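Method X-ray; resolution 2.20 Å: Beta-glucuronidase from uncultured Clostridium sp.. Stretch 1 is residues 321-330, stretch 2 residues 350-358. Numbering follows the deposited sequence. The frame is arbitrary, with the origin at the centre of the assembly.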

# COMPACT_ATOMS: atom_id res chain seq x y z
N LEU B 321 -3.00 -23.99 2.92
CA LEU B 321 -2.76 -23.18 1.74
C LEU B 321 -3.23 -23.88 0.47
O LEU B 321 -3.83 -23.25 -0.42
CB LEU B 321 -1.28 -22.84 1.64
CG LEU B 321 -0.77 -21.94 0.52
CD1 LEU B 321 -1.08 -20.48 0.83
CD2 LEU B 321 0.73 -22.17 0.34
N ASN B 322 -2.95 -25.18 0.35
CA ASN B 322 -3.36 -25.92 -0.84
C ASN B 322 -4.88 -25.92 -1.00
O ASN B 322 -5.40 -25.79 -2.11
CB ASN B 322 -2.85 -27.36 -0.79
CG ASN B 322 -1.34 -27.44 -0.89
OD1 ASN B 322 -0.68 -26.47 -1.29
ND2 ASN B 322 -0.77 -28.58 -0.51
N VAL B 323 -5.61 -26.10 0.10
CA VAL B 323 -7.06 -26.13 -0.01
C VAL B 323 -7.58 -24.77 -0.42
O VAL B 323 -8.45 -24.65 -1.29
CB VAL B 323 -7.71 -26.60 1.31
CG1 VAL B 323 -9.23 -26.48 1.19
CG2 VAL B 323 -7.29 -28.04 1.65
N ARG B 324 -7.03 -23.71 0.17
CA ARG B 324 -7.41 -22.36 -0.24
C ARG B 324 -7.11 -22.14 -1.71
O ARG B 324 -7.92 -21.54 -2.43
CB ARG B 324 -6.68 -21.34 0.65
CG ARG B 324 -6.70 -19.90 0.15
CD ARG B 324 -8.07 -19.25 0.34
NE ARG B 324 -8.07 -17.85 -0.07
CZ ARG B 324 -9.14 -17.06 -0.07
NH1 ARG B 324 -10.31 -17.53 0.32
NH2 ARG B 324 -9.03 -15.80 -0.46
N ASP B 325 -5.96 -22.65 -2.20
CA ASP B 325 -5.62 -22.49 -3.61
C ASP B 325 -6.62 -23.22 -4.52
O ASP B 325 -7.04 -22.68 -5.55
CB ASP B 325 -4.19 -22.99 -3.88
CG ASP B 325 -3.11 -22.00 -3.40
OD1 ASP B 325 -3.45 -20.99 -2.75
OD2 ASP B 325 -1.90 -22.24 -3.66
N CYS B 326 -7.03 -24.43 -4.13
CA CYS B 326 -8.01 -25.15 -4.95
C CYS B 326 -9.37 -24.46 -4.91
O CYS B 326 -10.11 -24.47 -5.91
CB CYS B 326 -8.15 -26.59 -4.48
SG CYS B 326 -6.65 -27.55 -4.71
N GLU B 327 -9.72 -23.86 -3.77
CA GLU B 327 -10.93 -23.04 -3.69
C GLU B 327 -10.86 -21.86 -4.66
O GLU B 327 -11.86 -21.47 -5.27
CB GLU B 327 -11.15 -22.54 -2.26
CG GLU B 327 -11.63 -23.60 -1.27
CD GLU B 327 -13.12 -23.90 -1.42
OE1 GLU B 327 -13.89 -22.97 -1.78
OE2 GLU B 327 -13.53 -25.06 -1.19
N LEU B 328 -9.67 -21.27 -4.80
CA LEU B 328 -9.54 -20.11 -5.67
C LEU B 328 -9.55 -20.53 -7.13
O LEU B 328 -10.15 -19.86 -7.98
CB LEU B 328 -8.27 -19.34 -5.34
CG LEU B 328 -8.19 -18.59 -4.00
CD1 LEU B 328 -6.79 -18.01 -3.79
CD2 LEU B 328 -9.22 -17.47 -3.93
N LEU B 329 -8.89 -21.65 -7.44
CA LEU B 329 -8.96 -22.22 -8.78
C LEU B 329 -10.40 -22.47 -9.19
O LEU B 329 -10.81 -22.14 -10.31
CB LEU B 329 -8.16 -23.53 -8.85
CG LEU B 329 -6.65 -23.40 -8.82
CD1 LEU B 329 -6.01 -24.78 -8.71
CD2 LEU B 329 -6.13 -22.65 -10.05
N LYS B 330 -11.18 -23.06 -8.30
CA LYS B 330 -12.58 -23.32 -8.60
C LYS B 330 -13.36 -22.02 -8.75
O LYS B 330 -14.22 -21.90 -9.64
CB LYS B 330 -13.19 -24.19 -7.51
CG LYS B 330 -14.67 -24.52 -7.73
CD LYS B 330 -15.25 -25.16 -6.47
CE LYS B 330 -16.64 -25.70 -6.73
NZ LYS B 330 -16.60 -26.78 -7.76
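Stretch 2 350-358: QMADQKGIV

Two helical segments can pack with no hydrogen bond between them, meeting through side chains, and this pair from a Clostridium beta-glucuronidase is a compact example. Stretch 1 is helical throughout, its backbone secured by i to i+4 bonds such as C326 N to N322 O at 2.9 Å. Stretch 2 enters as a helix running in broadly the same direction; the two axes cross at -38° and approach to 11.4 Å. At that separation the backbones stay well apart, with V323 CA 8.3 Å from M351 CA and C326 CA 8.4 Å from K355 CA, and side chains fill the space between.

The apolar contacts centre on C326, whose CA-to-CB bond points toward stretch 2. Its SG lies 3.6 Å from M351 SD. M351, with chi1 and chi2 both t, reaches across the gap and also serves the preceding turn: its SD is 4.2 Å from V323 CG2, while its CE comes within 3.9 Å of N322 CB, so that N322 contributes aliphatic surface here.

One turn beyond M351, K355 adds a contact through its hydrocarbon portion. K355 CD rests 3.7 Å from C326 CB, whereas the terminal amine is hydrogen-bonded elsewhere in the structure. A long lysine can thus cover an apolar neighbour without burying its charge against it.

The chain then changes course. G356 adopts positive phi (74°), a conformation that favours glycine, and I357 N bonds to A352 O at 3.0 Å. I357 has an extended backbone (-94/137), yet its CA-to-CB bond still points toward stretch 1, and its CD1 lies 4.2 Å from C326 SG and 4.5 Å from L329 CD1. The apolar contact therefore continues past the helical segment, within a modest total buried surface of 270 Å².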

# COMPACT_ATOMS: atom_id res chain seq x y z
N GLN B 350 -2.59 -35.71 -5.06
CA GLN B 350 -3.79 -36.41 -4.60
C GLN B 350 -5.00 -35.48 -4.58
O GLN B 350 -6.10 -35.87 -4.98
CB GLN B 350 -3.56 -37.01 -3.22
CG GLN B 350 -2.52 -38.12 -3.20
CD GLN B 350 -1.88 -38.28 -1.83
OE1 GLN B 350 -2.33 -37.70 -0.84
NE2 GLN B 350 -0.82 -39.07 -1.77
N MET B 351 -4.81 -34.24 -4.13
CA MET B 351 -5.92 -33.28 -4.13
C MET B 351 -6.48 -33.09 -5.54
O MET B 351 -7.70 -33.11 -5.75
CB MET B 351 -5.45 -31.96 -3.53
CG MET B 351 -6.55 -30.99 -3.12
SD MET B 351 -5.97 -29.74 -1.94
CE MET B 351 -4.80 -30.73 -1.01
N ALA B 352 -5.59 -32.91 -6.52
CA ALA B 352 -6.03 -32.76 -7.91
C ALA B 352 -6.76 -34.00 -8.40
O ALA B 352 -7.71 -33.91 -9.19
CB ALA B 352 -4.84 -32.44 -8.80
N ASP B 353 -6.32 -35.19 -7.96
CA ASP B 353 -7.06 -36.41 -8.29
C ASP B 353 -8.47 -36.34 -7.74
O ASP B 353 -9.43 -36.70 -8.44
CB ASP B 353 -6.36 -37.65 -7.73
CG ASP B 353 -5.25 -38.16 -8.63
OD1 ASP B 353 -5.16 -37.73 -9.81
OD2 ASP B 353 -4.45 -38.99 -8.15
N GLN B 354 -8.62 -35.92 -6.49
CA GLN B 354 -9.94 -35.94 -5.88
C GLN B 354 -10.85 -34.83 -6.41
O GLN B 354 -12.05 -35.04 -6.52
CB GLN B 354 -9.82 -35.85 -4.36
CG GLN B 354 -9.43 -37.17 -3.74
CD GLN B 354 -8.95 -37.04 -2.31
OE1 GLN B 354 -9.60 -36.39 -1.48
NE2 GLN B 354 -7.82 -37.65 -2.01
N LYS B 355 -10.30 -33.67 -6.74
CA LYS B 355 -11.13 -32.57 -7.21
C LYS B 355 -11.29 -32.55 -8.72
O LYS B 355 -11.99 -31.68 -9.24
CB LYS B 355 -10.56 -31.23 -6.73
CG LYS B 355 -10.69 -31.02 -5.24
CD LYS B 355 -9.91 -29.78 -4.83
CE LYS B 355 -9.89 -29.63 -3.32
NZ LYS B 355 -11.25 -29.71 -2.73
N GLY B 356 -10.67 -33.48 -9.44
CA GLY B 356 -10.83 -33.51 -10.88
C GLY B 356 -10.09 -32.42 -11.62
O GLY B 356 -10.56 -31.97 -12.68
N ILE B 357 -8.93 -31.99 -11.11
CA ILE B 357 -8.14 -30.94 -11.75
C ILE B 357 -7.10 -31.58 -12.66
O ILE B 357 -6.46 -32.56 -12.30
CB ILE B 357 -7.49 -30.03 -10.70
CG1 ILE B 357 -8.56 -29.24 -9.91
CG2 ILE B 357 -6.50 -29.05 -11.35
CD1 ILE B 357 -8.08 -28.76 -8.52
N VAL B 358 -6.94 -31.03 -13.85
CA VAL B 358 -6.01 -31.57 -14.83
C VAL B 358 -4.65 -30.92 -14.64
O VAL B 358 -4.56 -29.71 -14.43
CB VAL B 358 -6.56 -31.34 -16.25
CG1 VAL B 358 -5.52 -31.65 -17.28
CG2 VAL B 358 -7.81 -32.21 -16.47